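Local coordinates for uncharacterized protein Atu1656 (Agrobacterium tumefaciens, PDB 2OJH) that is of unknown function but belongs to the TolB family and folds as a six-bladed beta-propeller, a scaffold that in related proteins often serves binding, at residues F82-N87 with I101-E106; S110-L114 with R123-K127; D242-D246 with G269-N275; V78-A83 with G119-R123. All coordinates share one frame; numbering follows the deposited sequence. Where two conformers were deposited one is given.

Contact 1 (F82-N87 with I101-E106); sequences FATICN and ISDKVE
The ring of Phe82 overlaps the side chain of Glu106: its CE1 lies 3.8 Å from Glu106 CG, CZ sits beside the carboxylate, and the ring and carboxylate planes are 32° apart. Glu106 OE1 is held by a hydrogen bond to Tyr113 OH, which helps to fix the acid in this place. Next along, Val105 CG2 fits into the bend of the 82-87 loop, 3.2 Å from Phe82 O and 3.8 Å from Ile85 CG1. Ile101 CD1 packs on Ala83 CB at 3.5 Å and also touches Cys86 SG; with CG1 placed between the backbone N and the carbonyl carbon (chi1 59°) and the chain extended beyond, the methyl reaches both. The 82-87 loop carries the chain from the outermost strand of one propeller blade (76-77) to the first strand of the next (91-92), and here it runs over the end of the second strand, 98-103. Backbones meet in a single bridge between Cys86 and Asp103, flanked by Asn87 N to Ser102 O at 2.9 Å and Lys104 N to Ile85 O at 3.1 Å. A water bridges Asn87 O and Ser102 N, accepting from the latter. Asp103 turns its carboxylate toward Ala83 and the loop backbone, CG anti to the backbone N (chi1 175°). Its OD2 accepts from Val105 N in an Asx turn, whereas the contact of OD1 with Ile85 is modelled too closely to be trusted. Beyond the bridge, Ile85 CG2 presses on Lys104 CG at 3.5 Å, tighter than usual carbon packing.

Contact 2 (S110-L114 with R123-K127); sequences SAIYL and RLMTK
The Tyr113 side chain crosses that of Leu124 obliquely, starting from Arg123. Its CB is 3.5 Å from Arg123 O; CD2 comes to 3.4 Å from Leu124 CA, close to the main chain of the facing strand. Farther out, CE2 meets Leu124 CB and CD1, and CZ touches CD1. That methyl stands over the ring face in a CH-pi contact, 3.9 Å from the centroid of the Tyr113 ring and 25° off its normal. At the tip, OH passes the same methyl on its way to the Glu106 carboxylate. Leu124 brings CD1 there by swinging CG away from its own N (chi1 -179°), and the methyl also packs on Ala111 CB. Strands 111-116 and 123-124 form the outer hairpin of a four-stranded propeller blade. Tyr113 and Leu124 are its non-hydrogen-bonded pair; Leu114 and Arg123 are the hydrogen-bonded one, with Arg123 N to Leu114 O at 2.7 Å and Leu114 N to Arg123 O at 3.0 Å. On the face of Leu114, its CB lies against one face of the Arg123 guanidinium in the conformer given, and its CG meets CG of Met125, a selenomethionine, at 3.8 Å, the two side chains crossing at about a right angle. Past the regular pairing, Met125 N still hydrogen-bonds to Ile112 O at 2.9 Å. The next link is made by a side chain: Thr126 OG1 accepts from Ile112 N at 3.0 Å in a nearly straight bond (172°), while its CG2 packs on Ile112 CB and CD1.

Contact 3 (D242-D246 with G269-N275); sequences DHPRD and GGQGTMN. With ACY (acetic acid), chain B; ACY (acetic acid), chain C.
His243 and Gln271 meet through a hydrogen bond from ND1 to OE1, 3.0 Å long and bent to 136°, with the ring and amide planes 65° apart. His243 tucks CG between its own N and carbonyl carbon, which turns the ring to Gln271. The glutamine first points CG away from its amide nitrogen, then bends at chi2 (72°), bringing its carboxamide back to the histidine. Asn275 ND2 grips the same OE1 at 2.9 Å from the opposite face of the amide. Asn275 is itself steadied by Gly272 N, which bonds to its OD1 on a lone pair. Arg245, extended from CG to NE, lays one face of its guanidinium over Gln271 CG in the conformer given, and its NH2 forms a salt bridge to Glu45. The backbones are joined by Gln271 N to Pro244 O at 2.9 Å and by a water between Asp246 N and Gln271 O. Thus the loop between the second and third strands of one propeller blade is fastened to the chain leaving that blade's outermost strand, 262-267. The His243 ring also stacks on Trp220. His243 NE2 donates a hydrogen bond to OXT of the acetic acid of chain C at 3.2 Å; the two ring nitrogens thus serve different partners, one in the protein and one probably from the crystallisation liquor.

Contact 4 (V78-A83 with G119-R123); sequences VDTGFA and GGTPR
Segments 78-83 and 119-123 run side by side in the same direction, Asp79 opposite Gly119 with their CA atoms 4.6 Å apart, then Thr80 near Gly120 and Gly81 near Thr121. A single backbone hydrogen bond joins them, Gly120 N to Asp79 O at 2.9 Å. In the propeller this seam links two successive blades: 78-83 has just left the outermost strand of one, 76-77, and 119-123 leads into the outermost strand of the next, 123-124. The first segment folds into a type II' turn from Thr80 to Ala83, closed by Ala83 N to Thr80 O at 3.0 Å, with Gly81 at the positive phi (50°). Two side chains brace the turn. Asp79, its carboxylate stretched away from its own amide (chi1 -177°), accepts from Gly81 N through OD1 in an Asx turn, and Thr80 OG1 donates to Ala83 O at 2.8 Å. Against this turn rests Pro122. Its ring slides past Phe82, putting CG over one face of the aromatic ring in a CH-pi contact, 4.2 Å from the Phe82 centroid and 21° off the normal. CD lies near Phe82 CE2. The same Pro122 CG reaches Thr80 O at 3.1 Å and Ala83 CB at 3.8 Å.

Overall arrangement
Contacts 1, 2 and 4 gather round one blade and lie on the same side of the chain's centre. Contacts 1 and 2 have centres about 9 Å apart and share a sheet, where strands 98-103 and 111-116 are neighbours; Asp103 N is 2.8 Å from Ala111 O. Contact 4 shares Phe82 and Ala83 with contact 1 and Arg123 with contact 2, and Tyr113 CB packs on Pro122 CB at 3.6 Å. Contact 3 stands apart, on another blade and nearer the middle of the propeller: its centre is about 19 Å from that of contact 1 and about 25 Å from that of contact 4. It alone of the four carries the acetates.

Contact 1 (F82-N87 with I101-E106)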
loop_
_atom_site.group_PDB
_atom_site.type_symbol
_atom_site.label_atom_id
_atom_site.label_comp_id
_atom_site.label_asym_id
_atom_site.label_seq_id
_atom_site.Cartn_x
_atom_site.Cartn_y
_atom_site.Cartn_z
ATOM N N PHE A 82 3.885 -10.633 -19.124
ATOM C CA PHE A 82 5.227 -10.083 -19.335
ATOM C C PHE A 82 5.698 -9.353 -18.088
ATOM O O PHE A 82 6.868 -9.015 -17.973
ATOM C CB PHE A 82 5.284 -9.143 -20.553
ATOM C CG PHE A 82 4.429 -7.911 -20.411
ATOM C CD1 PHE A 82 4.822 -6.875 -19.574
ATOM C CD2 PHE A 82 3.241 -7.793 -21.109
ATOM C CE1 PHE A 82 4.046 -5.739 -19.414
ATOM C CE2 PHE A 82 2.458 -6.655 -20.976
ATOM C CZ PHE A 82 2.863 -5.628 -20.110
ATOM N N ALA A 83 4.782 -9.097 -17.167
ATOM C CA ALA A 83 5.087 -8.192 -16.035
ATOM C C ALA A 83 5.801 -8.929 -14.911
ATOM O O ALA A 83 5.187 -9.304 -13.909
ATOM C CB ALA A 83 3.817 -7.552 -15.512
ATOM N N THR A 84 7.095 -9.169 -15.086
ATOM C CA THR A 84 7.818 -10.025 -14.148
ATOM C C THR A 84 8.796 -9.210 -13.313
ATOM O O THR A 84 9.693 -9.772 -12.661
ATOM C CB THR A 84 8.602 -11.070 -14.887
ATOM O OG1 THR A 84 9.449 -10.416 -15.846
ATOM C CG2 THR A 84 7.653 -12.042 -15.623
ATOM N N ILE A 85 8.657 -7.889 -13.358
ATOM C CA ILE A 85 9.425 -7.038 -12.476
ATOM C C ILE A 85 8.434 -6.095 -11.793
ATOM O O ILE A 85 8.512 -4.860 -11.950
ATOM C CB ILE A 85 10.567 -6.246 -13.179
ATOM C CG1 ILE A 85 11.449 -7.147 -14.049
ATOM C CG2 ILE A 85 11.469 -5.593 -12.121
ATOM C CD1 ILE A 85 12.403 -6.359 -15.030
ATOM N N CYS A 86 7.496 -6.700 -11.062
ATOM C CA CYS A 86 6.523 -5.991 -10.238
ATOM C C CYS A 86 7.157 -5.485 -8.942
ATOM O O CYS A 86 8.013 -6.157 -8.333
ATOM C CB CYS A 86 5.360 -6.912 -9.873
ATOM S SG CYS A 86 4.383 -7.313 -11.288
ATOM N N ASN A 87 6.738 -4.310 -8.497
ATOM C CA ASN A 87 7.273 -3.795 -7.259
ATOM C C ASN A 87 6.214 -3.950 -6.151
ATOM O O ASN A 87 5.230 -4.678 -6.343
ATOM C CB ASN A 87 7.786 -2.355 -7.438
ATOM C CG ASN A 87 6.674 -1.365 -7.826
ATOM O OD1 ASN A 87 5.530 -1.489 -7.372
ATOM N ND2 ASN A 87 7.030 -0.339 -8.638
ATOM N N ILE A 101 -1.050 -3.615 -10.771
ATOM C CA ILE A 101 0.381 -3.851 -10.467
ATOM C C ILE A 101 1.194 -2.686 -10.987
ATOM O O ILE A 101 0.718 -1.918 -11.835
ATOM C CB ILE A 101 0.902 -5.162 -11.113
ATOM C CG1 ILE A 101 0.720 -5.106 -12.631
ATOM C CG2 ILE A 101 0.141 -6.401 -10.551
ATOM C CD1 ILE A 101 1.230 -6.383 -13.409
ATOM N N SER A 102 2.418 -2.543 -10.493
ATOM C CA SER A 102 3.310 -1.518 -10.946
ATOM C C SER A 102 4.582 -2.257 -11.391
ATOM O O SER A 102 5.267 -2.865 -10.569
ATOM C CB SER A 102 3.618 -0.559 -9.794
ATOM O OG SER A 102 2.420 0.013 -9.283
ATOM N N ASP A 103 4.871 -2.229 -12.686
ATOM C CA ASP A 103 5.913 -3.075 -13.258
ATOM C C ASP A 103 6.890 -2.283 -14.155
ATOM O O ASP A 103 6.522 -1.259 -14.744
ATOM C CB ASP A 103 5.254 -4.195 -14.056
ATOM C CG ASP A 103 6.261 -5.044 -14.781
ATOM O OD1 ASP A 103 6.820 -5.963 -14.135
ATOM O OD2 ASP A 103 6.498 -4.801 -15.990
ATOM N N LYS A 104 8.127 -2.769 -14.274
ATOM C CA LYS A 104 9.113 -2.046 -15.064
ATOM C C LYS A 104 9.726 -2.786 -16.255
ATOM O O LYS A 104 10.732 -2.344 -16.788
ATOM C CB LYS A 104 10.202 -1.433 -14.172
ATOM C CG LYS A 104 11.087 -2.401 -13.472
ATOM C CD LYS A 104 11.925 -1.681 -12.372
ATOM C CE LYS A 104 13.312 -1.297 -12.886
ATOM N NZ LYS A 104 14.232 -0.916 -11.749
ATOM N N VAL A 105 9.108 -3.875 -16.699
ATOM C CA VAL A 105 9.604 -4.586 -17.895
ATOM C C VAL A 105 9.589 -3.699 -19.140
ATOM O O VAL A 105 10.591 -3.598 -19.854
ATOM C CB VAL A 105 8.825 -5.918 -18.148
ATOM C CG1 VAL A 105 9.047 -6.446 -19.562
ATOM C CG2 VAL A 105 9.230 -6.954 -17.132
ATOM N N GLU A 106 8.458 -3.049 -19.392
ATOM C CA GLU A 106 8.248 -2.346 -20.664
ATOM C C GLU A 106 9.076 -1.095 -20.876
ATOM O O GLU A 106 9.545 -0.859 -21.988
ATOM C CB GLU A 106 6.771 -2.036 -20.872
ATOM C CG GLU A 106 6.005 -3.219 -21.412
ATOM C CD GLU A 106 4.657 -2.840 -21.998
ATOM O OE1 GLU A 106 3.860 -2.160 -21.318
ATOM O OE2 GLU A 106 4.379 -3.266 -23.139
HETATM O O HOH W 1 3.194 -4.305 -8.243
#

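Contact 2 (S110-L114 with R123-K127)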
loop_
_atom_site.group_PDB
_atom_site.type_symbol
_atom_site.label_atom_id
_atom_site.label_comp_id
_atom_site.label_asym_id
_atom_site.label_seq_id
_atom_site.Cartn_x
_atom_site.Cartn_y
_atom_site.Cartn_z
ATOM N N SER A 110 8.742 2.240 -13.259
ATOM C CA SER A 110 7.423 1.767 -12.834
ATOM C C SER A 110 6.279 2.314 -13.676
ATOM O O SER A 110 6.151 3.534 -13.822
ATOM C CB SER A 110 7.181 2.138 -11.374
ATOM O OG SER A 110 5.956 1.567 -10.929
ATOM N N ALA A 111 5.457 1.403 -14.203
ATOM C CA ALA A 111 4.236 1.731 -14.930
ATOM C C ALA A 111 3.097 0.882 -14.371
ATOM O O ALA A 111 3.290 -0.298 -14.020
ATOM C CB ALA A 111 4.408 1.418 -16.440
ATOM N N ILE A 112 1.909 1.478 -14.297
ATOM C CA ILE A 112 0.757 0.853 -13.655
ATOM C C ILE A 112 -0.020 0.048 -14.708
ATOM O O ILE A 112 -0.216 0.506 -15.837
ATOM C CB ILE A 112 -0.124 1.924 -12.937
ATOM C CG1 ILE A 112 0.653 2.540 -11.750
ATOM C CG2 ILE A 112 -1.394 1.309 -12.415
ATOM C CD1 ILE A 112 -0.093 3.745 -11.122
ATOM N N TYR A 113 -0.422 -1.168 -14.352
ATOM C CA TYR A 113 -1.266 -1.995 -15.246
ATOM C C TYR A 113 -2.421 -2.580 -14.436
ATOM O O TYR A 113 -2.321 -2.703 -13.215
ATOM C CB TYR A 113 -0.470 -3.168 -15.809
ATOM C CG TYR A 113 0.759 -2.781 -16.606
ATOM C CD1 TYR A 113 1.953 -2.428 -15.966
ATOM C CD2 TYR A 113 0.729 -2.805 -17.996
ATOM C CE1 TYR A 113 3.081 -2.063 -16.712
ATOM C CE2 TYR A 113 1.842 -2.472 -18.752
ATOM C CZ TYR A 113 3.012 -2.094 -18.096
ATOM O OH TYR A 113 4.107 -1.762 -18.854
ATOM N N LEU A 114 -3.494 -2.974 -15.113
ATOM C CA LEU A 114 -4.556 -3.791 -14.516
ATOM C C LEU A 114 -4.530 -5.126 -15.228
ATOM O O LEU A 114 -4.145 -5.187 -16.386
ATOM C CB LEU A 114 -5.951 -3.178 -14.770
ATOM C CG LEU A 114 -6.179 -1.738 -14.280
ATOM C CD1 LEU A 114 -7.645 -1.385 -14.464
ATOM C CD2 LEU A 114 -5.764 -1.597 -12.853
ATOM N N ARG A 123 -2.895 -4.695 -18.755
ATOM C CA ARG A 123 -3.343 -3.579 -19.568
ATOM C C ARG A 123 -2.728 -2.286 -19.027
ATOM O O ARG A 123 -2.993 -1.928 -17.903
ATOM C CB ARG A 123 -4.875 -3.506 -19.514
ATOM C CG ARG A 123 -5.619 -4.667 -20.202
ATOM C CD ARG A 123 -7.036 -4.907 -19.602
ATOM N NE ARG A 123 -7.639 -3.664 -19.092
ATOM C CZ ARG A 123 -8.423 -3.568 -18.013
ATOM N NH1 ARG A 123 -8.726 -4.633 -17.281
ATOM N NH2 ARG A 123 -8.899 -2.382 -17.654
ATOM N N LEU A 124 -1.914 -1.592 -19.835
ATOM C CA LEU A 124 -1.219 -0.353 -19.381
ATOM C C LEU A 124 -2.204 0.766 -19.076
ATOM O O LEU A 124 -3.072 1.094 -19.923
ATOM C CB LEU A 124 -0.174 0.155 -20.425
ATOM C CG LEU A 124 0.630 1.410 -20.056
ATOM C CD1 LEU A 124 1.551 1.194 -18.841
ATOM C CD2 LEU A 124 1.417 1.900 -21.268
HETATM N N MSE A 125 -2.049 1.358 -17.892
HETATM C CA MSE A 125 -2.883 2.461 -17.472
HETATM C C MSE A 125 -2.168 3.796 -17.611
HETATM O O MSE A 125 -2.768 4.776 -18.051
HETATM C CB MSE A 125 -3.321 2.309 -16.010
HETATM C CG MSE A 125 -4.286 1.219 -15.670
HETATM SE SE MSE A 125 -5.900 1.257 -16.774
HETATM C CE MSE A 125 -5.628 -0.201 -17.981
ATOM N N THR A 126 -0.898 3.856 -17.214
ATOM C CA THR A 126 -0.208 5.130 -17.160
ATOM C C THR A 126 0.856 5.333 -18.241
ATOM O O THR A 126 1.837 4.582 -18.316
ATOM C CB THR A 126 0.486 5.289 -15.834
ATOM O OG1 THR A 126 1.342 4.158 -15.618
ATOM C CG2 THR A 126 -0.539 5.376 -14.727
ATOM N N LYS A 127 0.662 6.368 -19.058
ATOM C CA LYS A 127 1.613 6.709 -20.097
ATOM C C LYS A 127 2.716 7.620 -19.587
ATOM O O LYS A 127 3.716 7.782 -20.265
ATOM C CB LYS A 127 0.895 7.347 -21.286
ATOM C CG LYS A 127 -0.016 6.357 -22.023
ATOM C CD LYS A 127 -0.870 7.067 -23.029
ATOM C CE LYS A 127 -1.910 6.112 -23.607
ATOM N NZ LYS A 127 -2.707 6.867 -24.588
#

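Contact 3 (D242-D246 with G269-N275)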
loop_
_atom_site.group_PDB
_atom_site.type_symbol
_atom_site.label_atom_id
_atom_site.label_comp_id
_atom_site.label_asym_id
_atom_site.label_seq_id
_atom_site.Cartn_x
_atom_site.Cartn_y
_atom_site.Cartn_z
ATOM N N ASP A 242 13.751 8.927 3.567
ATOM C CA ASP A 242 12.954 8.097 2.679
ATOM C C ASP A 242 12.353 6.893 3.457
ATOM O O ASP A 242 12.046 7.019 4.642
ATOM C CB ASP A 242 13.823 7.636 1.526
ATOM C CG ASP A 242 13.134 7.739 0.212
ATOM O OD1 ASP A 242 11.905 7.945 0.179
ATOM O OD2 ASP A 242 13.827 7.645 -0.815
ATOM N N HIS A 243 12.192 5.746 2.797
ATOM C CA HIS A 243 11.553 4.566 3.431
ATOM C C HIS A 243 12.338 3.248 3.215
ATOM O O HIS A 243 11.937 2.384 2.429
ATOM C CB HIS A 243 10.124 4.414 2.927
ATOM C CG HIS A 243 9.996 4.362 1.433
ATOM N ND1 HIS A 243 9.478 3.272 0.767
ATOM C CD2 HIS A 243 10.282 5.276 0.478
ATOM C CE1 HIS A 243 9.451 3.514 -0.531
ATOM N NE2 HIS A 243 9.926 4.725 -0.734
ATOM N N PRO A 244 13.460 3.111 3.895
ATOM C CA PRO A 244 14.349 1.967 3.736
ATOM C C PRO A 244 13.798 0.630 4.294
ATOM O O PRO A 244 12.778 0.601 5.017
ATOM C CB PRO A 244 15.569 2.375 4.578
ATOM C CG PRO A 244 15.444 3.844 4.748
ATOM C CD PRO A 244 13.992 4.050 4.890
ATOM N N ARG A 245 14.509 -0.448 3.963
ATOM C CA ARG A 245 14.300 -1.763 4.548
ATOM C C ARG A 245 14.912 -1.844 5.921
ATOM O O ARG A 245 15.753 -1.017 6.281
ATOM C CB ARG A 245 15.033 -2.804 3.719
ATOM C CG ARG A 245 14.513 -2.967 2.337
ATOM C CD ARG A 245 14.905 -4.326 1.824
ATOM N NE ARG A 245 14.248 -4.556 0.559
ATOM C CZ ARG A 245 12.939 -4.752 0.424
ATOM N NH1 ARG A 245 12.133 -4.784 1.488
ATOM N NH2 ARG A 245 12.435 -4.922 -0.788
ATOM N N ASP A 246 14.516 -2.883 6.653
ATOM C CA ASP A 246 15.301 -3.434 7.766
ATOM C C ASP A 246 15.724 -2.446 8.829
ATOM O O ASP A 246 16.914 -2.378 9.199
ATOM C CB ASP A 246 16.514 -4.236 7.245
ATOM C CG ASP A 246 16.114 -5.394 6.328
ATOM O OD1 ASP A 246 14.986 -5.906 6.418
ATOM O OD2 ASP A 246 16.944 -5.815 5.505
ATOM N N GLY A 269 11.556 -3.917 10.155
ATOM C CA GLY A 269 11.054 -3.826 8.787
ATOM C C GLY A 269 11.031 -2.388 8.286
ATOM O O GLY A 269 12.015 -1.654 8.431
ATOM N N GLY A 270 9.899 -1.986 7.731
ATOM C CA GLY A 270 9.778 -0.702 7.047
ATOM C C GLY A 270 9.357 -1.004 5.631
ATOM O O GLY A 270 8.197 -1.351 5.394
ATOM N N GLN A 271 10.285 -0.883 4.689
ATOM C CA GLN A 271 9.922 -1.185 3.296
ATOM C C GLN A 271 9.453 -2.648 3.228
ATOM O O GLN A 271 10.132 -3.536 3.753
ATOM C CB GLN A 271 11.129 -0.943 2.384
ATOM C CG GLN A 271 10.921 -1.426 0.920
ATOM C CD GLN A 271 9.952 -0.539 0.162
ATOM O OE1 GLN A 271 9.287 0.309 0.752
ATOM N NE2 GLN A 271 9.900 -0.693 -1.154
ATOM N N GLY A 272 8.327 -2.887 2.560
ATOM C CA GLY A 272 7.751 -4.235 2.429
ATOM C C GLY A 272 6.705 -4.579 3.495
ATOM O O GLY A 272 5.804 -5.409 3.259
ATOM N N THR A 273 6.823 -3.963 4.670
ATOM C CA THR A 273 5.926 -4.261 5.790
ATOM C C THR A 273 4.453 -4.085 5.368
ATOM O O THR A 273 3.622 -4.979 5.590
ATOM C CB THR A 273 6.308 -3.409 7.047
ATOM O OG1 THR A 273 7.576 -3.858 7.514
ATOM C CG2 THR A 273 5.306 -3.560 8.182
HETATM N N MSE A 274 4.118 -2.945 4.755
HETATM C CA MSE A 274 2.726 -2.693 4.357
HETATM C C MSE A 274 2.616 -1.636 3.251
HETATM O O MSE A 274 1.833 -0.685 3.382
HETATM C CB MSE A 274 1.833 -2.299 5.569
HETATM C CG MSE A 274 2.234 -1.035 6.242
HETATM SE SE MSE A 274 1.027 -0.559 7.725
HETATM C CE MSE A 274 1.270 -2.217 8.792
ATOM N N ASN A 275 3.366 -1.776 2.147
ATOM C CA ASN A 275 3.324 -0.663 1.172
ATOM C C ASN A 275 1.936 -0.426 0.625
ATOM O O ASN A 275 1.549 0.721 0.352
ATOM C CB ASN A 275 4.278 -0.872 -0.018
ATOM C CG ASN A 275 5.685 -0.956 0.411
ATOM O OD1 ASN A 275 6.118 -2.000 0.905
ATOM N ND2 ASN A 275 6.423 0.146 0.264
HETATM C C ACY B . 11.851 11.947 3.333
HETATM O O ACY B . 11.564 11.533 2.181
HETATM O OXT ACY B . 12.536 11.310 4.162
HETATM C CH3 ACY B . 11.345 13.293 3.764
HETATM C C ACY C . 8.299 5.886 -4.213
HETATM O O ACY C . 8.199 4.660 -4.460
HETATM O OXT ACY C . 8.726 6.362 -3.149
HETATM C CH3 ACY C . 7.872 6.873 -5.242
HETATM O O HOH W 2 12.005 -4.049 5.602
#

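Contact 4 (V78-A83 with G119-R123)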
loop_
_atom_site.group_PDB
_atom_site.type_symbol
_atom_site.label_atom_id
_atom_site.label_comp_id
_atom_site.label_asym_id
_atom_site.label_seq_id
_atom_site.Cartn_x
_atom_site.Cartn_y
_atom_site.Cartn_z
ATOM N N VAL A 78 1.001 -15.876 -9.408
ATOM C CA VAL A 78 0.014 -15.246 -10.292
ATOM C C VAL A 78 0.629 -15.042 -11.683
ATOM O O VAL A 78 1.747 -14.512 -11.808
ATOM C CB VAL A 78 -0.447 -13.876 -9.705
ATOM C CG1 VAL A 78 -1.446 -13.162 -10.623
ATOM C CG2 VAL A 78 -1.047 -14.088 -8.342
ATOM N N ASP A 79 -0.088 -15.477 -12.716
ATOM C CA ASP A 79 0.263 -15.170 -14.108
ATOM C C ASP A 79 0.042 -13.666 -14.347
ATOM O O ASP A 79 -1.102 -13.220 -14.488
ATOM C CB ASP A 79 -0.615 -16.003 -15.055
ATOM C CG ASP A 79 -0.270 -15.802 -16.538
ATOM O OD1 ASP A 79 0.689 -15.068 -16.854
ATOM O OD2 ASP A 79 -0.978 -16.395 -17.401
ATOM N N THR A 80 1.136 -12.900 -14.374
ATOM C CA THR A 80 1.127 -11.464 -14.669
ATOM C C THR A 80 1.644 -11.232 -16.105
ATOM O O THR A 80 1.996 -10.121 -16.478
ATOM C CB THR A 80 1.992 -10.660 -13.658
ATOM O OG1 THR A 80 3.266 -11.300 -13.509
ATOM C CG2 THR A 80 1.320 -10.582 -12.277
ATOM N N GLY A 81 1.670 -12.289 -16.912
ATOM C CA GLY A 81 2.264 -12.233 -18.255
ATOM C C GLY A 81 3.661 -11.628 -18.257
ATOM O O GLY A 81 4.521 -12.044 -17.462
ATOM N N PHE A 82 3.885 -10.633 -19.124
ATOM C CA PHE A 82 5.227 -10.083 -19.335
ATOM C C PHE A 82 5.698 -9.353 -18.088
ATOM O O PHE A 82 6.868 -9.015 -17.973
ATOM C CB PHE A 82 5.284 -9.143 -20.553
ATOM C CG PHE A 82 4.429 -7.911 -20.411
ATOM C CD1 PHE A 82 4.822 -6.875 -19.574
ATOM C CD2 PHE A 82 3.241 -7.793 -21.109
ATOM C CE1 PHE A 82 4.046 -5.739 -19.414
ATOM C CE2 PHE A 82 2.458 -6.655 -20.976
ATOM C CZ PHE A 82 2.863 -5.628 -20.110
ATOM N N ALA A 83 4.782 -9.097 -17.167
ATOM C CA ALA A 83 5.087 -8.192 -16.035
ATOM C C ALA A 83 5.801 -8.929 -14.911
ATOM O O ALA A 83 5.187 -9.304 -13.909
ATOM C CB ALA A 83 3.817 -7.552 -15.512
ATOM N N GLY A 119 -5.356 -13.969 -13.252
ATOM C CA GLY A 119 -4.170 -13.969 -14.094
ATOM C C GLY A 119 -4.434 -13.637 -15.545
ATOM O O GLY A 119 -5.549 -13.793 -16.028
ATOM N N GLY A 120 -3.401 -13.138 -16.224
ATOM C CA GLY A 120 -3.470 -12.822 -17.648
ATOM C C GLY A 120 -2.591 -11.646 -18.043
ATOM O O GLY A 120 -1.620 -11.299 -17.343
ATOM N N THR A 121 -2.996 -10.971 -19.110
ATOM C CA THR A 121 -2.202 -9.957 -19.813
ATOM C C THR A 121 -2.438 -8.587 -19.239
ATOM O O THR A 121 -3.568 -8.095 -19.293
ATOM C CB THR A 121 -2.610 -9.933 -21.284
ATOM O OG1 THR A 121 -2.496 -11.262 -21.779
ATOM C CG2 THR A 121 -1.737 -8.999 -22.121
ATOM N N PRO A 122 -1.375 -7.950 -18.709
ATOM C CA PRO A 122 -1.560 -6.619 -18.151
ATOM C C PRO A 122 -1.975 -5.553 -19.159
ATOM O O PRO A 122 -1.460 -5.519 -20.277
ATOM C CB PRO A 122 -0.162 -6.268 -17.605
ATOM C CG PRO A 122 0.561 -7.564 -17.471
ATOM C CD PRO A 122 0.029 -8.403 -18.600
ATOM N N ARG A 123 -2.895 -4.695 -18.755
ATOM C CA ARG A 123 -3.343 -3.579 -19.568
ATOM C C ARG A 123 -2.728 -2.286 -19.027
ATOM O O ARG A 123 -2.993 -1.928 -17.903
ATOM C CB ARG A 123 -4.875 -3.506 -19.514
ATOM C CG ARG A 123 -5.619 -4.667 -20.202
ATOM C CD ARG A 123 -7.036 -4.907 -19.602
ATOM N NE ARG A 123 -7.639 -3.664 -19.092
ATOM C CZ ARG A 123 -8.423 -3.568 -18.013
ATOM N NH1 ARG A 123 -8.726 -4.633 -17.281
ATOM N NH2 ARG A 123 -8.899 -2.382 -17.654
#